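Ribonucleoside-diphosphate reductase, alpha chain (Actinobacillus ureae ATCC 25976, PDB 6DQX) probably catalyses, as the catalytic subunit of a class Id ribonucleotide reductase, the reduction of ribonucleoside diphosphates to their deoxy forms. Local coordinates at residues L53-I56 / R57-E61; S89-W92 / S93-L97. One frame throughout, in Å; residues are numbered along the deposited sequence.

Interaction 1. Residues L53-I56 / R57-E61; sequences LERI and RFIAE
Arg-55 swings its CG anti to the backbone N (chi1 -175°) and then bends at chi2 (68°), and this curl carries the guanidinium outward and somewhat forward, beside Phe-58 and Ile-59 of the next turn. Ile-59, with CG1 beside its own backbone N, offers the CG1-CD1 arm to one face of the guanidinium: CG1 stands over the centre of that flat group, 3.9 Å from Arg-55 CZ, while CD1 runs on beside NE. Phe-58 arrives at the edge instead. Its CD2 lies 3.2 Å from Arg-55 NH1, and its CE2 is in the guanidinium plane; ring and guanidinium are turned 32° apart, so the two neither stack flat nor meet at right angles.

Beneath these side chains the helix is regular. The amide of Ile-59 donates to Arg-55 O at 2.9 Å, and Ile-59 CG1 also packs against that carbonyl oxygen. On an adjoining flank, Ile-56 and Ala-60 are joined by the next backbone bond in the series and turn their side chains to helix 72-82.

Phe-58 and Ile-59 are thus the i+3 and i+4 neighbours of Arg-55 on one alpha helix, 52-67, which the arginine joins to helix 89-94 through Trp-92 O (from NE) and Phe-95 O (from NH2). With Ile-59 over one face, these bonds probably fix the rotation of the group and help to settle its charge in a buried setting.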
loop_
_atom_site.group_PDB
_atom_site.type_symbol
_atom_site.label_atom_id
_atom_site.label_comp_id
_atom_site.label_asym_id
_atom_site.label_seq_id
_atom_site.Cartn_x
_atom_site.Cartn_y
_atom_site.Cartn_z
ATOM N N LEU A 53 33.725 21.153 2.094
ATOM C CA LEU A 53 33.904 22.552 1.711
ATOM C C LEU A 53 33.411 22.816 0.302
ATOM O O LEU A 53 32.779 23.817 0.046
ATOM C CB LEU A 53 35.376 22.995 1.843
ATOM C CG LEU A 53 35.956 23.138 3.250
ATOM C CD1 LEU A 53 37.483 23.305 3.224
ATOM C CD2 LEU A 53 35.283 24.304 3.969
ATOM N N GLU A 54 33.714 21.917 -0.627
ATOM C CA GLU A 54 33.253 22.042 -2.003
ATOM C C GLU A 54 31.723 22.101 -2.077
ATOM O O GLU A 54 31.134 22.888 -2.819
ATOM C CB GLU A 54 33.786 20.830 -2.763
ATOM C CG GLU A 54 33.539 20.786 -4.228
ATOM C CD GLU A 54 34.376 19.695 -4.871
ATOM O OE1 GLU A 54 34.654 18.647 -4.218
ATOM O OE2 GLU A 54 34.761 19.898 -6.027
ATOM N N ARG A 55 31.095 21.236 -1.310
ATOM C CA ARG A 55 29.638 21.200 -1.234
ATOM C C ARG A 55 29.069 22.540 -0.711
ATOM O O ARG A 55 28.096 23.060 -1.271
ATOM C CB ARG A 55 29.221 20.018 -0.354
ATOM C CG ARG A 55 27.731 19.752 -0.260
ATOM C CD ARG A 55 27.120 19.262 -1.547
ATOM N NE ARG A 55 25.664 19.231 -1.411
ATOM C CZ ARG A 55 24.770 19.700 -2.271
ATOM N NH1 ARG A 55 25.122 20.234 -3.425
ATOM N NH2 ARG A 55 23.472 19.616 -1.957
ATOM N N ILE A 56 29.699 23.116 0.306
ATOM C CA ILE A 56 29.205 24.379 0.887
ATOM C C ILE A 56 29.291 25.505 -0.136
ATOM O O ILE A 56 28.362 26.286 -0.303
ATOM C CB ILE A 56 29.943 24.744 2.185
ATOM C CG1 ILE A 56 29.647 23.710 3.283
ATOM C CG2 ILE A 56 29.598 26.152 2.641
ATOM C CD1 ILE A 56 30.697 23.696 4.376
ATOM N N ARG A 57 30.431 25.600 -0.812
ATOM C CA ARG A 57 30.576 26.565 -1.880
ATOM C C ARG A 57 29.529 26.391 -2.977
ATOM O O ARG A 57 28.981 27.382 -3.459
ATOM C CB ARG A 57 32.002 26.485 -2.485
ATOM C CG ARG A 57 32.235 27.434 -3.665
ATOM C CD ARG A 57 32.497 28.852 -3.162
ATOM N NE ARG A 57 33.883 29.016 -2.671
ATOM C CZ ARG A 57 34.315 29.999 -1.860
ATOM N NH1 ARG A 57 33.490 30.953 -1.396
ATOM N NH2 ARG A 57 35.591 30.025 -1.487
ATOM N N PHE A 58 29.298 25.151 -3.427
ATOM C CA PHE A 58 28.305 24.884 -4.457
ATOM C C PHE A 58 26.909 25.332 -4.002
ATOM O O PHE A 58 26.177 25.944 -4.761
ATOM C CB PHE A 58 28.262 23.397 -4.823
ATOM C CG PHE A 58 27.192 23.056 -5.816
ATOM C CD1 PHE A 58 27.422 23.201 -7.177
ATOM C CD2 PHE A 58 25.946 22.606 -5.392
ATOM C CE1 PHE A 58 26.435 22.881 -8.097
ATOM C CE2 PHE A 58 24.954 22.297 -6.299
ATOM C CZ PHE A 58 25.189 22.444 -7.653
ATOM N N ILE A 59 26.565 25.012 -2.761
ATOM C CA ILE A 59 25.238 25.392 -2.209
ATOM C C ILE A 59 25.071 26.917 -2.207
ATOM O O ILE A 59 24.036 27.434 -2.660
ATOM C CB ILE A 59 25.055 24.801 -0.796
ATOM C CG1 ILE A 59 24.844 23.303 -0.901
ATOM C CG2 ILE A 59 23.894 25.480 -0.049
ATOM C CD1 ILE A 59 24.923 22.555 0.415
ATOM N N ALA A 60 26.100 27.624 -1.724
ATOM C CA ALA A 60 26.102 29.099 -1.685
ATOM C C ALA A 60 25.944 29.701 -3.077
ATOM O O ALA A 60 25.139 30.610 -3.282
ATOM C CB ALA A 60 27.393 29.611 -1.076
ATOM N N GLU A 61 26.727 29.197 -4.036
ATOM C CA GLU A 61 26.688 29.735 -5.401
ATOM C C GLU A 61 25.373 29.393 -6.090
ATOM O O GLU A 61 24.848 30.192 -6.854
ATOM C CB GLU A 61 27.877 29.221 -6.235
ATOM C CG GLU A 61 29.229 29.737 -5.763
ATOM C CD GLU A 61 29.467 31.222 -6.040
ATOM O OE1 GLU A 61 28.769 31.827 -6.894
ATOM O OE2 GLU A 61 30.358 31.798 -5.377
#

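Interaction 2. Residues S89-W92 / S93-L97; sequences SPIW and SNFGL
Ser-93, Asn-94 and Phe-95 each return a backbone N-H to the carbonyl four residues earlier, the last of these bonds being Phe-95 N to Ile-91 O at 3.0 Å, before the chain leaves helical geometry at Phe-95. Ser-89 O is gripped twice. Ser-93 N reaches it at 2.8 Å, and the hydroxyl of the same residue, folded beside its own backbone N (chi1 -65°), donates to it from 3.0 Å measured at OG. The two donors come from opposite faces of the carbonyl plane; OG stands 37° out of that plane, so it does not sit on a lone pair. Asn-94 sets CB against Pro-90 O at 3.3 Å, alongside the rather bent bond from its backbone N (N-H...O 138°).

The apolar share of the contact belongs to Ile-91 and Phe-95, which lie side by side and point the same way. Ile-91 CG2 touches Phe-95 CB at 3.9 Å and approaches the ring obliquely, while Phe-95 CB also rests on Ile-91 O.

The exit is a type II beta turn from Asn-94 to Leu-97, closed by Leu-97 N to Asn-94 O at 3.0 Å, with Gly-96 taking the positive phi of its third position. Short helix 89-94 follows strand 85-87 after one residue; that strand belongs to the sheet that, as in the family, forms the alpha/beta barrel.

With CG anti to its backbone N, the Phe-95 side chain projects crosswise to the axis at the helix end, between helices 52-67 and 308-327, meeting Phe-315 and His-62 edge-to-face. Ile-91 also packs on Phe-315 and Val-319 of helix 308-327, and Glu-322 from that helix accepts a hydrogen bond from Gly-96 N.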
loop_
_atom_site.group_PDB
_atom_site.type_symbol
_atom_site.label_atom_id
_atom_site.label_comp_id
_atom_site.label_asym_id
_atom_site.label_seq_id
_atom_site.Cartn_x
_atom_site.Cartn_y
_atom_site.Cartn_z
ATOM N N SER A 89 19.597 17.861 6.610
ATOM C CA SER A 89 20.198 16.747 5.868
ATOM C C SER A 89 19.674 16.617 4.431
ATOM O O SER A 89 20.470 16.338 3.557
ATOM C CB SER A 89 20.150 15.426 6.645
ATOM O OG SER A 89 18.852 14.967 6.839
ATOM N N PRO A 90 18.359 16.843 4.174
ATOM C CA PRO A 90 17.927 16.873 2.769
ATOM C C PRO A 90 18.595 17.958 1.913
ATOM O O PRO A 90 18.846 17.741 0.736
ATOM C CB PRO A 90 16.411 17.105 2.869
ATOM C CG PRO A 90 16.036 16.558 4.203
ATOM C CD PRO A 90 17.196 16.945 5.078
ATOM N N ILE A 91 18.890 19.120 2.502
ATOM C CA ILE A 91 19.588 20.184 1.785
ATOM C C ILE A 91 21.045 19.775 1.500
ATOM O O ILE A 91 21.519 19.892 0.357
ATOM C CB ILE A 91 19.485 21.522 2.578
ATOM C CG1 ILE A 91 18.036 22.030 2.483
ATOM C CG2 ILE A 91 20.488 22.549 2.057
ATOM C CD1 ILE A 91 17.628 23.102 3.487
ATOM N N TRP A 92 21.735 19.280 2.518
ATOM C CA TRP A 92 23.115 18.763 2.352
ATOM C C TRP A 92 23.125 17.700 1.267
ATOM O O TRP A 92 24.018 17.682 0.405
ATOM C CB TRP A 92 23.652 18.125 3.632
ATOM C CG TRP A 92 24.366 19.038 4.554
ATOM C CD1 TRP A 92 23.892 19.540 5.743
ATOM C CD2 TRP A 92 25.688 19.560 4.397
ATOM N NE1 TRP A 92 24.839 20.357 6.322
ATOM C CE2 TRP A 92 25.949 20.384 5.520
ATOM C CE3 TRP A 92 26.676 19.422 3.416
ATOM C CZ2 TRP A 92 27.155 21.063 5.687
ATOM C CZ3 TRP A 92 27.885 20.085 3.592
ATOM C CH2 TRP A 92 28.112 20.901 4.715
ATOM N N SER A 93 22.131 16.819 1.312
ATOM C CA SER A 93 22.108 15.666 0.378
ATOM C C SER A 93 21.760 16.030 -1.061
ATOM O O SER A 93 22.396 15.507 -2.006
ATOM C CB SER A 93 21.178 14.569 0.887
ATOM O OG SER A 93 21.670 14.033 2.100
ATOM N N ASN A 94 20.759 16.901 -1.235
ATOM C CA ASN A 94 20.056 17.050 -2.500
ATOM C C ASN A 94 19.990 18.440 -3.094
ATOM O O ASN A 94 19.669 18.561 -4.268
ATOM C CB ASN A 94 18.603 16.523 -2.345
ATOM C CG ASN A 94 18.537 15.119 -1.731
ATOM O OD1 ASN A 94 17.653 14.833 -0.921
ATOM N ND2 ASN A 94 19.490 14.239 -2.107
ATOM N N PHE A 95 20.211 19.506 -2.315
ATOM C CA PHE A 95 20.024 20.859 -2.864
ATOM C C PHE A 95 20.942 21.151 -4.051
ATOM O O PHE A 95 22.152 20.937 -3.970
ATOM C CB PHE A 95 20.215 21.939 -1.776
ATOM C CG PHE A 95 20.010 23.344 -2.278
ATOM C CD1 PHE A 95 18.764 23.771 -2.688
ATOM C CD2 PHE A 95 21.071 24.241 -2.362
ATOM C CE1 PHE A 95 18.567 25.066 -3.170
ATOM C CE2 PHE A 95 20.886 25.535 -2.853
ATOM C CZ PHE A 95 19.639 25.955 -3.225
ATOM N N GLY A 96 20.370 21.669 -5.140
ATOM C CA GLY A 96 21.123 21.938 -6.352
ATOM C C GLY A 96 21.510 20.707 -7.175
ATOM O O GLY A 96 22.147 20.852 -8.206
ATOM N N LEU A 97 21.140 19.509 -6.733
ATOM C CA LEU A 97 21.446 18.260 -7.441
ATOM C C LEU A 97 20.175 17.629 -8.029
ATOM O O LEU A 97 19.052 17.989 -7.673
ATOM C CB LEU A 97 22.114 17.261 -6.494
ATOM C CG LEU A 97 23.329 17.718 -5.683
ATOM C CD1 LEU A 97 23.836 16.598 -4.797
ATOM C CD2 LEU A 97 24.433 18.230 -6.590
#

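Overall arrangement
Interaction 1 comes first along the chain, on helix 52-67, and interaction 2 follows on short helix 89-94 and the turn after it; helix 72-82 and strand 85-87 lie between them. Their centres are about 11 Å apart, on the same side of the chain's centre, and they touch directly. Arg-55 NH2 lies 2.7 Å from Phe-95 O, and Arg-55 NE is 2.9 Å from Trp-92 O, so one arginine ties helix 52-67 to the end of helix 89-94, next to the barrel sheet. Both contacts lie near His-65, which binds magnesium in a structure of this protein, though no ion is bound to it here: the side chains of Phe-58 and Phe-95 are each about 9 Å from its side chain.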